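DnaJ homolog subfamily C member 3 (Mus musculus, PDB 3IEG) acts in the unfolded protein response of the endoplasmic reticulum as an Hsp70 co-chaperone and kinase inhibitor whose TPR domain, the part described here, binds misfolded proteins. Local coordinates at residues Y250-T254 and C281-K287; V272-E276 and M301-N307; L237-E242 and K256-V260; Y198-H204 and E264-Y270; L123-A127 and F142-I146. All coordinates share one frame. Residue numbers count along the deposited sequence, not the author numbering.

Interaction 1 of 5, residues Y250-T254 and C281-K287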
# COMPACT_ATOMS: atom_id res chain seq x y z
N TYR A 250 32.37 17.08 -3.71
CA TYR A 250 31.48 17.69 -2.72
C TYR A 250 30.85 19.02 -3.11
O TYR A 250 29.67 19.27 -2.81
CB TYR A 250 32.18 17.78 -1.37
CG TYR A 250 32.57 16.42 -0.88
CD1 TYR A 250 33.89 16.00 -0.90
CD2 TYR A 250 31.59 15.51 -0.47
CE1 TYR A 250 34.25 14.72 -0.48
CE2 TYR A 250 31.93 14.24 -0.05
CZ TYR A 250 33.25 13.85 -0.05
OH TYR A 250 33.57 12.59 0.37
N THR A 251 31.61 19.86 -3.80
CA THR A 251 31.06 21.15 -4.17
C THR A 251 30.03 21.02 -5.30
O THR A 251 29.05 21.77 -5.33
CB THR A 251 32.14 22.28 -4.44
OG1 THR A 251 32.18 22.61 -5.83
CG2 THR A 251 33.52 21.87 -3.96
N ASP A 252 30.22 20.06 -6.20
CA ASP A 252 29.20 19.78 -7.22
C ASP A 252 27.96 19.12 -6.63
O ASP A 252 26.84 19.39 -7.08
CB ASP A 252 29.76 18.95 -8.37
CG ASP A 252 30.72 19.75 -9.26
OD1 ASP A 252 30.57 20.99 -9.38
OD2 ASP A 252 31.63 19.12 -9.85
N ALA A 253 28.15 18.27 -5.63
CA ALA A 253 27.03 17.69 -4.88
C ALA A 253 26.22 18.75 -4.14
O ALA A 253 25.00 18.72 -4.13
CB ALA A 253 27.52 16.62 -3.90
N THR A 254 26.91 19.69 -3.51
CA THR A 254 26.24 20.79 -2.84
C THR A 254 25.34 21.50 -3.85
O THR A 254 24.11 21.55 -3.69
CB THR A 254 27.25 21.74 -2.24
OG1 THR A 254 27.98 21.01 -1.25
CG2 THR A 254 26.58 22.92 -1.58
N CYS A 281 28.45 17.19 2.82
CA CYS A 281 29.37 17.71 1.80
C CYS A 281 30.42 18.66 2.34
O CYS A 281 31.61 18.43 2.14
CB CYS A 281 28.60 18.39 0.67
SG CYS A 281 28.02 17.20 -0.51
N PHE A 282 29.99 19.70 3.05
CA PHE A 282 30.93 20.64 3.65
C PHE A 282 31.90 19.96 4.64
O PHE A 282 33.10 20.21 4.60
CB PHE A 282 30.20 21.84 4.26
CG PHE A 282 29.76 22.87 3.24
CD1 PHE A 282 30.70 23.62 2.53
CD2 PHE A 282 28.41 23.10 2.99
CE1 PHE A 282 30.30 24.59 1.58
CE2 PHE A 282 28.00 24.06 2.05
CZ PHE A 282 28.94 24.81 1.35
N SER A 283 31.38 19.08 5.48
CA SER A 283 32.22 18.32 6.41
C SER A 283 33.35 17.56 5.71
O SER A 283 34.51 17.72 6.06
CB SER A 283 31.36 17.35 7.24
OG SER A 283 32.12 16.71 8.25
N LYS A 284 33.00 16.74 4.73
CA LYS A 284 33.96 15.90 4.02
C LYS A 284 34.89 16.68 3.09
O LYS A 284 35.99 16.22 2.77
CB LYS A 284 33.23 14.80 3.23
CG LYS A 284 32.59 13.71 4.06
CD LYS A 284 33.63 12.81 4.76
CE LYS A 284 32.94 11.64 5.48
NZ LYS A 284 33.62 11.22 6.76
N ASP A 285 34.45 17.85 2.65
CA ASP A 285 35.28 18.73 1.83
C ASP A 285 36.20 19.56 2.73
O ASP A 285 36.83 20.52 2.30
CB ASP A 285 34.38 19.66 0.99
CG ASP A 285 35.07 20.18 -0.26
OD1 ASP A 285 35.99 19.50 -0.78
OD2 ASP A 285 34.69 21.28 -0.72
N GLU A 286 36.27 19.15 4.00
CA GLU A 286 36.99 19.86 5.05
C GLU A 286 36.82 21.38 4.97
O GLU A 286 37.80 22.12 4.83
CB GLU A 286 38.47 19.47 5.04
CG GLU A 286 38.70 18.04 5.50
CD GLU A 286 40.16 17.61 5.40
OE1 GLU A 286 40.94 18.27 4.66
OE2 GLU A 286 40.52 16.60 6.04
N LYS A 287 35.57 21.83 5.06
CA LYS A 287 35.24 23.25 5.13
C LYS A 287 34.42 23.53 6.40
O LYS A 287 33.22 23.76 6.34
CB LYS A 287 34.55 23.70 3.84
CG LYS A 287 35.54 23.81 2.69
CD LYS A 287 34.91 24.13 1.34
CE LYS A 287 36.01 24.48 0.32
NZ LYS A 287 35.59 24.34 -1.11
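This is a helix-to-helix contact between successive TPR repeats: the first turn of helix 250-263 in TPR 7 meets the C-terminal end of helix 268-284 in TPR 8, burying 390 Å² over both sides. Tyr-250 contributes the largest share. Its ring lies against Lys-284, whose CB sits 3.7 Å from the centroid of the Tyr-250 ring and 24° off the normal, a CH-pi contact over the face. Cys-281 SG, 5.3 Å from the same centroid and 88° off the normal, makes a sulfur-aromatic contact at the edge; SG also packs 3.5 Å from Ala-253 CB. The amino group of Lys-284 leads away to a salt bridge with Glu-314 of helix 306-318. Deeper in, Thr-254 OG1 returns a 2.9 Å hydrogen bond to Tyr-250 O and lies 3.3 Å from Cys-281 CB. Toward the solvent, Thr-251 CG2 lies 3.5 Å from Asp-285 OD2, while Lys-287 NZ forms a salt bridge with that OD2 at 3.2 Å. The helix ends in a Schellman motif, with Glu-286 at positive phi and Lys-287 N bonded to Phe-282 O at 3.0 Å. Helix B of one repeat packing on helix A of the next is the inter-repeat contact of a TPR superhelix.

Interaction 2 of 5, residues V272-E276 and M301-N307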
# COMPACT_ATOMS: atom_id res chain seq x y z
N VAL A 272 14.97 19.33 4.20
CA VAL A 272 15.63 18.77 5.40
C VAL A 272 16.66 17.70 5.04
O VAL A 272 17.78 17.71 5.54
CB VAL A 272 14.61 18.17 6.42
CG1 VAL A 272 15.33 17.72 7.67
CG2 VAL A 272 13.54 19.18 6.79
N ARG A 273 16.27 16.79 4.15
CA ARG A 273 17.14 15.70 3.73
C ARG A 273 18.29 16.25 2.89
O ARG A 273 19.41 15.79 3.03
CB ARG A 273 16.35 14.65 2.96
CG ARG A 273 16.73 13.21 3.26
CD ARG A 273 16.07 12.70 4.54
NE ARG A 273 16.85 13.10 5.71
CZ ARG A 273 16.34 13.53 6.85
NH1 ARG A 273 15.03 13.64 7.02
NH2 ARG A 273 17.15 13.87 7.83
N SER A 274 17.99 17.23 2.04
CA SER A 274 19.02 17.89 1.23
C SER A 274 20.02 18.64 2.09
O SER A 274 21.23 18.56 1.85
CB SER A 274 18.40 18.83 0.20
OG SER A 274 17.72 18.07 -0.79
N LYS A 275 19.53 19.36 3.09
CA LYS A 275 20.40 20.07 4.02
C LYS A 275 21.32 19.10 4.74
O LYS A 275 22.52 19.37 4.87
CB LYS A 275 19.59 20.90 5.01
CG LYS A 275 19.29 22.33 4.55
CD LYS A 275 18.62 23.12 5.67
CE LYS A 275 18.10 24.48 5.18
NZ LYS A 275 17.63 25.31 6.33
N GLU A 276 20.77 17.97 5.18
CA GLU A 276 21.59 16.95 5.84
C GLU A 276 22.77 16.51 4.96
O GLU A 276 23.91 16.44 5.42
CB GLU A 276 20.74 15.74 6.24
CG GLU A 276 21.54 14.72 7.05
CD GLU A 276 20.93 13.33 7.06
OE1 GLU A 276 19.75 13.21 7.45
OE2 GLU A 276 21.65 12.36 6.72
N MSE A 301 16.27 21.23 13.69
CA MSE A 301 15.05 20.53 13.32
C MSE A 301 15.07 19.06 13.73
O MSE A 301 14.02 18.51 14.06
CB MSE A 301 14.80 20.65 11.82
CG MSE A 301 14.65 22.08 11.35
SE MSE A 301 14.72 22.20 9.40
CE MSE A 301 15.26 24.10 9.22
N GLU A 302 16.23 18.43 13.70
CA GLU A 302 16.33 17.03 14.07
C GLU A 302 17.45 16.82 15.08
O GLU A 302 18.53 16.37 14.71
CB GLU A 302 16.57 16.16 12.83
CG GLU A 302 15.47 16.21 11.78
CD GLU A 302 15.65 15.15 10.70
OE1 GLU A 302 14.79 15.08 9.80
OE2 GLU A 302 16.63 14.39 10.76
N PRO A 303 17.20 17.13 16.36
CA PRO A 303 18.26 17.02 17.38
C PRO A 303 18.93 15.65 17.46
O PRO A 303 20.04 15.56 17.99
CB PRO A 303 17.52 17.35 18.69
CG PRO A 303 16.06 17.17 18.38
CD PRO A 303 15.93 17.59 16.95
N ASP A 304 18.29 14.61 16.94
CA ASP A 304 18.82 13.25 17.05
C ASP A 304 19.45 12.68 15.78
O ASP A 304 19.86 11.52 15.77
CB ASP A 304 17.74 12.28 17.57
CG ASP A 304 17.34 12.57 19.01
OD1 ASP A 304 18.24 12.68 19.89
OD2 ASP A 304 16.12 12.66 19.28
N ASN A 305 19.52 13.49 14.71
CA ASN A 305 20.12 13.07 13.43
C ASN A 305 21.58 12.63 13.58
O ASN A 305 22.48 13.47 13.69
CB ASN A 305 19.99 14.18 12.37
CG ASN A 305 20.41 13.72 10.97
OD1 ASN A 305 21.45 13.09 10.78
ND2 ASN A 305 19.60 14.06 9.98
N VAL A 306 21.80 11.32 13.57
CA VAL A 306 23.12 10.74 13.80
C VAL A 306 24.17 11.24 12.78
O VAL A 306 25.27 11.63 13.17
CB VAL A 306 23.06 9.19 13.85
CG1 VAL A 306 24.44 8.58 14.11
CG2 VAL A 306 22.09 8.73 14.93
N ASN A 307 23.81 11.22 11.49
CA ASN A 307 24.70 11.68 10.41
C ASN A 307 25.19 13.12 10.60
O ASN A 307 26.37 13.42 10.43
CB ASN A 307 24.03 11.55 9.04
CG ASN A 307 23.76 10.11 8.64
OD1 ASN A 307 24.50 9.20 9.01
ND2 ASN A 307 22.71 9.91 7.86
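A polar network, rather than an apolar seam, dominates this contact between helix A of TPR 8 and the turn leading from TPR 8 into TPR 9. Arg-273 grips Glu-302 in a two-pronged salt bridge, with Arg-273 NH1 to Glu-302 OE1 at 3.1 Å and Arg-273 NH2 to Glu-302 OE2 at 3.0 Å. The same Arg-273 NH2 also reaches Glu-276 OE1 at 2.7 Å, so one guanidinium joins two carboxylates and offsets their repulsion; Glu-269 adds a further salt bridge to NH1. Residues 302-305 form a type I beta turn, closed by Asn-305 N to Glu-302 O at 3.0 Å, which brings Asn-305 to the N-cap of helix 306-318. There its OD1 caps Ala-308 N, while Asn-305 ND2 donates to Glu-302 OE2 at 3.1 Å and to Glu-276 OE1 at 2.7 Å. Apolar contact is modest: Val-272 CG2 lies 4.2 Å from SE of selenomethionine Met-301. The other carboxylate oxygen of Glu-276, OE2, accepts a 2.9 Å hydrogen bond from Asn-307 ND2.

Interaction 3 of 5, residues L237-E242 and K256-V260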
# COMPACT_ATOMS: atom_id res chain seq x y z
N LEU A 237 18.07 14.18 -10.10
CA LEU A 237 18.87 15.13 -9.33
C LEU A 237 19.45 14.52 -8.06
O LEU A 237 20.64 14.66 -7.82
CB LEU A 237 18.05 16.37 -9.01
CG LEU A 237 17.99 17.57 -9.97
CD1 LEU A 237 18.41 17.31 -11.43
CD2 LEU A 237 16.59 18.19 -9.91
N ILE A 238 18.63 13.82 -7.28
CA ILE A 238 19.10 13.17 -6.06
C ILE A 238 20.07 12.03 -6.38
O ILE A 238 21.05 11.81 -5.66
CB ILE A 238 17.93 12.67 -5.21
CG1 ILE A 238 17.08 13.86 -4.75
CG2 ILE A 238 18.41 11.86 -3.99
CD1 ILE A 238 15.72 13.47 -4.17
N GLU A 239 19.79 11.32 -7.46
CA GLU A 239 20.66 10.23 -7.91
C GLU A 239 22.01 10.80 -8.33
O GLU A 239 23.06 10.22 -8.03
CB GLU A 239 19.99 9.43 -9.03
CG GLU A 239 20.52 8.02 -9.18
CD GLU A 239 19.43 6.97 -9.43
OE1 GLU A 239 19.73 5.95 -10.09
OE2 GLU A 239 18.28 7.15 -8.95
N SER A 240 21.98 11.95 -8.99
CA SER A 240 23.20 12.63 -9.39
C SER A 240 24.01 13.08 -8.19
O SER A 240 25.22 12.89 -8.15
CB SER A 240 22.89 13.81 -10.28
OG SER A 240 22.79 13.39 -11.61
N ALA A 241 23.32 13.67 -7.21
CA ALA A 241 23.97 14.18 -6.01
C ALA A 241 24.68 13.08 -5.24
O ALA A 241 25.84 13.23 -4.86
CB ALA A 241 22.97 14.87 -5.13
N GLU A 242 23.98 11.97 -5.02
CA GLU A 242 24.55 10.81 -4.32
C GLU A 242 25.69 10.17 -5.11
O GLU A 242 26.64 9.64 -4.54
CB GLU A 242 23.45 9.79 -4.00
CG GLU A 242 22.51 10.27 -2.88
CD GLU A 242 23.27 10.69 -1.63
OE1 GLU A 242 22.86 11.65 -0.96
OE2 GLU A 242 24.30 10.05 -1.33
N LYS A 256 24.29 20.40 -6.64
CA LYS A 256 23.20 19.50 -7.01
C LYS A 256 22.04 19.48 -6.01
O LYS A 256 20.89 19.59 -6.43
CB LYS A 256 23.69 18.08 -7.26
CG LYS A 256 23.90 17.76 -8.73
CD LYS A 256 22.60 17.63 -9.50
CE LYS A 256 22.92 17.28 -10.93
NZ LYS A 256 22.80 18.42 -11.83
N TYR A 257 22.33 19.35 -4.72
CA TYR A 257 21.26 19.39 -3.72
C TYR A 257 20.59 20.77 -3.63
O TYR A 257 19.42 20.88 -3.25
CB TYR A 257 21.75 18.91 -2.36
CG TYR A 257 21.57 17.42 -2.18
CD1 TYR A 257 22.67 16.56 -2.08
CD2 TYR A 257 20.30 16.85 -2.15
CE1 TYR A 257 22.50 15.18 -1.94
CE2 TYR A 257 20.12 15.48 -2.00
CZ TYR A 257 21.22 14.65 -1.90
OH TYR A 257 21.03 13.30 -1.76
N GLU A 258 21.32 21.81 -4.02
CA GLU A 258 20.77 23.15 -4.07
C GLU A 258 19.60 23.15 -5.04
O GLU A 258 18.54 23.67 -4.74
CB GLU A 258 21.83 24.16 -4.50
CG GLU A 258 21.87 25.44 -3.69
CD GLU A 258 22.67 25.31 -2.39
OE1 GLU A 258 23.81 25.85 -2.32
OE2 GLU A 258 22.17 24.67 -1.45
N SER A 259 19.80 22.55 -6.21
CA SER A 259 18.75 22.53 -7.20
C SER A 259 17.64 21.53 -6.84
O SER A 259 16.49 21.71 -7.23
CB SER A 259 19.31 22.27 -8.59
OG SER A 259 20.01 21.05 -8.60
N VAL A 260 17.97 20.49 -6.07
CA VAL A 260 16.96 19.59 -5.52
C VAL A 260 15.92 20.35 -4.68
O VAL A 260 14.73 20.12 -4.84
CB VAL A 260 17.59 18.41 -4.73
CG1 VAL A 260 16.55 17.64 -3.92
CG2 VAL A 260 18.31 17.48 -5.67
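Apolar packing makes up much of this contact between the two antiparallel helices of TPR 7, which buries 430 Å² over both sides. The axes of the two short segments approach to 9.0 Å with 159° between their directions. Leu-237 CB meets Val-260 CG2 at 3.5 Å, and Ile-238 CG1 lies 3.9 Å from Val-260 CG1. The backbones come closest where Ala-241 faces Lys-256, with CA atoms 5.5 Å apart; the aliphatic part of Lys-256 also covers Ser-240, with Lys-256 CE 3.5 Å from Ser-240 CB.

The aromatic contribution comes from Tyr-257. Ala-241 CB stands over the face of the Tyr-257 ring, 3.6 Å from its centroid and 28° off the normal, which defines a CH-pi contact, and Ile-238 CG2 is 3.7 Å from Tyr-257 OH.

One hydrogen bond crosses the interface: Tyr-257 OH donates to Glu-242 OE1 at 2.6 Å. Although the CA-to-CB bonds of both residues point sideways, the ends of both side chains come nearer, which lets the hydroxyl reach the carboxylate.

The pair next meets helix 268-284 of the following repeat. Glu-242 OE1 also forms a salt bridge with Arg-277 there, while Tyr-257 and Val-260 both touch Ser-274, so the helical hairpin of TPR 7 packs against the first helix of TPR 8.

Interaction 4 of 5, residues Y198-H204 and E264-Y270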
# COMPACT_ATOMS: atom_id res chain seq x y z
N TYR A 198 3.77 8.69 -1.32
CA TYR A 198 5.19 8.46 -1.25
C TYR A 198 5.95 9.77 -1.45
O TYR A 198 6.92 10.06 -0.73
CB TYR A 198 5.63 7.45 -2.30
CG TYR A 198 5.45 6.00 -1.95
CD1 TYR A 198 4.96 5.10 -2.88
CD2 TYR A 198 5.80 5.50 -0.68
CE1 TYR A 198 4.81 3.75 -2.58
CE2 TYR A 198 5.64 4.15 -0.36
CZ TYR A 198 5.14 3.29 -1.32
OH TYR A 198 4.98 1.95 -1.05
N TYR A 199 5.51 10.56 -2.44
CA TYR A 199 6.16 11.82 -2.75
C TYR A 199 6.19 12.70 -1.52
O TYR A 199 7.27 13.08 -1.07
CB TYR A 199 5.47 12.53 -3.92
CG TYR A 199 6.23 13.73 -4.47
CD1 TYR A 199 7.23 13.56 -5.43
CD2 TYR A 199 5.93 15.02 -4.06
CE1 TYR A 199 7.92 14.65 -5.97
CE2 TYR A 199 6.60 16.12 -4.58
CZ TYR A 199 7.60 15.93 -5.54
OH TYR A 199 8.27 17.02 -6.05
N GLN A 200 5.02 13.00 -0.97
CA GLN A 200 4.90 13.80 0.25
C GLN A 200 5.75 13.21 1.37
O GLN A 200 6.28 13.94 2.20
CB GLN A 200 3.44 13.92 0.70
CG GLN A 200 2.66 15.06 0.05
CD GLN A 200 1.14 15.00 0.33
OE1 GLN A 200 0.55 13.91 0.49
NE2 GLN A 200 0.50 16.18 0.40
N LEU A 201 5.89 11.89 1.38
CA LEU A 201 6.71 11.23 2.41
C LEU A 201 8.20 11.42 2.22
O LEU A 201 8.97 11.24 3.17
CB LEU A 201 6.38 9.74 2.52
CG LEU A 201 5.16 9.43 3.38
CD1 LEU A 201 4.70 8.00 3.12
CD2 LEU A 201 5.43 9.69 4.87
N GLY A 202 8.62 11.76 1.01
CA GLY A 202 10.04 11.85 0.72
C GLY A 202 10.59 10.63 0.01
O GLY A 202 11.74 10.62 -0.39
N ASP A 203 9.77 9.59 -0.13
CA ASP A 203 10.16 8.38 -0.85
C ASP A 203 10.08 8.55 -2.37
O ASP A 203 9.24 7.94 -3.05
CB ASP A 203 9.31 7.19 -0.40
CG ASP A 203 9.57 6.79 1.03
OD1 ASP A 203 10.52 7.31 1.66
OD2 ASP A 203 8.83 5.93 1.55
N HIS A 204 10.99 9.36 -2.90
CA HIS A 204 10.99 9.69 -4.32
C HIS A 204 11.09 8.49 -5.24
O HIS A 204 10.47 8.46 -6.30
CB HIS A 204 12.07 10.73 -4.65
CG HIS A 204 13.43 10.39 -4.10
ND1 HIS A 204 14.35 9.65 -4.81
CD2 HIS A 204 14.02 10.72 -2.93
CE1 HIS A 204 15.45 9.52 -4.08
NE2 HIS A 204 15.28 10.17 -2.94
N GLU A 264 11.86 21.20 -5.65
CA GLU A 264 10.78 20.87 -4.71
C GLU A 264 10.90 21.62 -3.39
O GLU A 264 11.38 21.07 -2.41
CB GLU A 264 10.68 19.37 -4.47
CG GLU A 264 9.51 18.96 -3.57
CD GLU A 264 8.20 19.61 -3.98
OE1 GLU A 264 7.71 19.32 -5.09
OE2 GLU A 264 7.66 20.43 -3.20
N PRO A 265 10.43 22.89 -3.35
CA PRO A 265 10.56 23.73 -2.15
C PRO A 265 9.43 23.58 -1.14
O PRO A 265 9.59 24.01 0.00
CB PRO A 265 10.56 25.15 -2.72
CG PRO A 265 9.95 25.04 -4.10
CD PRO A 265 9.75 23.60 -4.45
N SER A 266 8.32 22.98 -1.55
CA SER A 266 7.12 22.86 -0.71
C SER A 266 7.20 21.73 0.33
O SER A 266 6.92 21.95 1.51
CB SER A 266 5.86 22.66 -1.58
OG SER A 266 5.73 23.72 -2.51
N VAL A 267 7.59 20.54 -0.12
CA VAL A 267 7.61 19.36 0.75
C VAL A 267 8.83 19.41 1.65
O VAL A 267 9.95 19.20 1.18
CB VAL A 267 7.61 18.06 -0.08
CG1 VAL A 267 7.57 16.85 0.83
CG2 VAL A 267 6.42 18.05 -1.03
N ALA A 268 8.61 19.67 2.93
CA ALA A 268 9.68 19.90 3.92
C ALA A 268 10.79 18.84 3.93
O ALA A 268 11.97 19.16 4.08
CB ALA A 268 9.09 20.07 5.32
N GLU A 269 10.39 17.59 3.74
CA GLU A 269 11.32 16.48 3.77
C GLU A 269 12.46 16.61 2.76
O GLU A 269 13.56 16.14 3.02
CB GLU A 269 10.55 15.17 3.54
CG GLU A 269 11.38 13.89 3.63
CD GLU A 269 11.95 13.63 5.02
OE1 GLU A 269 11.47 14.24 6.01
OE2 GLU A 269 12.87 12.79 5.11
N TYR A 270 12.21 17.24 1.62
CA TYR A 270 13.25 17.35 0.60
C TYR A 270 14.26 18.43 0.92
O TYR A 270 15.43 18.27 0.57
CB TYR A 270 12.68 17.50 -0.82
CG TYR A 270 11.93 16.28 -1.27
CD1 TYR A 270 10.54 16.29 -1.34
CD2 TYR A 270 12.60 15.10 -1.58
CE1 TYR A 270 9.83 15.14 -1.73
CE2 TYR A 270 11.90 13.96 -1.96
CZ TYR A 270 10.51 13.99 -2.04
OH TYR A 270 9.81 12.87 -2.41
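Two helix-boundary turns of the TPR superhelix meet here: the end of helix 188-201, the first helix of TPR 6, and the loop that leads from TPR 7 into helix 268-284. Two tyrosine hydroxyls pair them in opposite senses. Tyr-270 OH donates to the backbone Tyr-199 O at 2.9 Å, while Tyr-199 OH donates to Glu-264 OE1 at 2.6 Å and has a second partner in Gln-230 of helix 222-246. The two rings lie obliquely, centroids 5.5 Å apart and planes at 47°, and Val-267 CG2 fills in at 4.0 Å from Tyr-199 CE2. Gly-202, at phi 99°, ends its helix in a Schellman motif. An ideal CB there would be 2.5 Å from Glu-269 CG, a clash, and would also jam against the preceding carbonyl, so both the turn and the neighbouring helix favour the absence of a side chain. Glu-264 in turn braces its own loop, as Val-267 N donates to Glu-264 OE2 at 3.1 Å. The space at Gly-202 lets its CA come within 3.3 Å of Tyr-270 OH.

Interaction 5 of 5, residues L123-A127 and F142-I146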
# COMPACT_ATOMS: atom_id res chain seq x y z
N LEU A 123 -24.10 -0.25 9.40
CA LEU A 123 -22.73 0.20 9.63
C LEU A 123 -22.21 1.06 8.48
O LEU A 123 -21.41 1.97 8.69
CB LEU A 123 -21.80 -1.00 9.84
CG LEU A 123 -21.65 -1.64 11.22
CD1 LEU A 123 -20.84 -2.92 11.11
CD2 LEU A 123 -21.00 -0.68 12.23
N ARG A 124 -22.66 0.77 7.27
CA ARG A 124 -22.27 1.53 6.10
C ARG A 124 -22.78 2.98 6.22
O ARG A 124 -22.02 3.92 6.01
CB ARG A 124 -22.79 0.86 4.84
CG ARG A 124 -22.12 1.30 3.61
CD ARG A 124 -22.57 0.47 2.44
NE ARG A 124 -21.73 0.75 1.28
CZ ARG A 124 -22.02 1.67 0.37
NH1 ARG A 124 -23.13 2.36 0.47
NH2 ARG A 124 -21.19 1.89 -0.63
N SER A 125 -24.05 3.15 6.58
CA SER A 125 -24.63 4.48 6.83
C SER A 125 -23.82 5.26 7.87
O SER A 125 -23.45 6.40 7.63
CB SER A 125 -26.08 4.37 7.29
OG SER A 125 -26.89 3.95 6.22
N GLN A 126 -23.53 4.62 9.01
CA GLN A 126 -22.72 5.21 10.06
C GLN A 126 -21.31 5.59 9.60
O GLN A 126 -20.77 6.62 10.03
CB GLN A 126 -22.65 4.25 11.23
CG GLN A 126 -24.00 3.98 11.87
CD GLN A 126 -23.89 3.10 13.10
OE1 GLN A 126 -23.37 1.98 13.03
NE2 GLN A 126 -24.35 3.61 14.23
N ALA A 127 -20.71 4.77 8.74
CA ALA A 127 -19.39 5.03 8.19
C ALA A 127 -19.43 6.21 7.23
O ALA A 127 -18.63 7.13 7.38
CB ALA A 127 -18.85 3.78 7.48
N PHE A 142 -16.08 2.21 12.16
CA PHE A 142 -17.15 1.55 11.44
C PHE A 142 -16.61 0.77 10.25
O PHE A 142 -17.02 -0.35 10.00
CB PHE A 142 -18.20 2.56 10.98
CG PHE A 142 -18.87 3.30 12.10
CD1 PHE A 142 -18.82 4.68 12.16
CD2 PHE A 142 -19.59 2.62 13.08
CE1 PHE A 142 -19.46 5.38 13.19
CE2 PHE A 142 -20.23 3.31 14.11
CZ PHE A 142 -20.17 4.69 14.16
N LEU A 143 -15.66 1.36 9.53
CA LEU A 143 -15.10 0.68 8.36
C LEU A 143 -14.33 -0.56 8.77
O LEU A 143 -14.38 -1.57 8.09
CB LEU A 143 -14.25 1.63 7.51
CG LEU A 143 -14.99 2.76 6.80
CD1 LEU A 143 -14.03 3.89 6.50
CD2 LEU A 143 -15.70 2.31 5.53
N ASP A 144 -13.64 -0.49 9.90
CA ASP A 144 -12.95 -1.66 10.43
C ASP A 144 -13.91 -2.83 10.55
O ASP A 144 -13.61 -3.93 10.08
CB ASP A 144 -12.32 -1.35 11.80
CG ASP A 144 -11.02 -0.58 11.70
OD1 ASP A 144 -10.35 -0.62 10.63
OD2 ASP A 144 -10.66 0.06 12.70
N LYS A 145 -15.05 -2.60 11.19
CA LYS A 145 -16.09 -3.61 11.34
C LYS A 145 -16.62 -4.10 10.00
O LYS A 145 -16.65 -5.30 9.76
CB LYS A 145 -17.25 -3.09 12.21
CG LYS A 145 -17.41 -3.79 13.57
CD LYS A 145 -16.72 -3.01 14.71
CE LYS A 145 -17.71 -2.09 15.44
NZ LYS A 145 -17.05 -1.36 16.57
N ILE A 146 -17.02 -3.19 9.13
CA ILE A 146 -17.53 -3.59 7.83
C ILE A 146 -16.50 -4.45 7.08
O ILE A 146 -16.82 -5.55 6.62
CB ILE A 146 -17.97 -2.39 6.97
CG1 ILE A 146 -18.99 -1.56 7.74
CG2 ILE A 146 -18.61 -2.85 5.67
CD1 ILE A 146 -19.09 -0.12 7.28
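Phe-142 lays its ring over the side chain of Gln-126: Gln-126 CB is 3.7 Å from the centroid of the Phe-142 ring and only 3° off the ring normal, an almost perpendicular CH-pi approach. The end of Gln-126 also returns to the ring, with Gln-126 OE1 3.6 Å from Phe-142 CE2, and the backbone Gln-126 O is 3.5 Å from Phe-142 CD1. Leu-123 also reaches the ring, with Leu-123 CD2 3.7 Å from Phe-142 CD2, and extends to the next turn of the partner helix, where Leu-123 CB lies 3.6 Å from Ile-146 CG1. Ala-127 marks the point of nearest backbone approach: its CA is 5.3 Å from the CA of Phe-142. Its methyl group touches three residues, with Ala-127 CB 3.8 Å from Phe-142 CB, 3.9 Å from Ile-146 CD1 and 4.0 Å from Leu-143 CD2. No hydrogen bond crosses the interface, so the 370 Å² buried over both sides rests on van der Waals packing.

The segment axes approach to 9.1 Å at 150° between directions, the antiparallel helix pair of a TPR hairpin, here TPR 4. Helix 104-132 is the long first member and helix 136-149 the second. Helix 136-149 also packs on helix 154-166 of TPR 5: Leu-143 and Ile-146, which meet Ala-127 here, both touch Leu-156 as well, and Asp-144 forms a salt bridge with Arg-160.

Overall arrangement
From the N terminus, interaction 5 comes first, closing the helical hairpin of TPR 4 before any other contact opens; its centre is 33 to 55 Å from the other four. Interaction 4 then spans the longest separation, from TPR 6 to the start of helix 268-284, and within that span interaction 3 pairs the helices of TPR 7. Interaction 1 crosses both of these and joins TPR 7 to TPR 8. It also crosses interaction 2, which opens just after interaction 4 closes and carries TPR 8 into TPR 9. Helix 268-284 serves interactions 1, 2 and 4, while interaction 3 touches all three, making TPR 6 to TPR 9 a continuous stack.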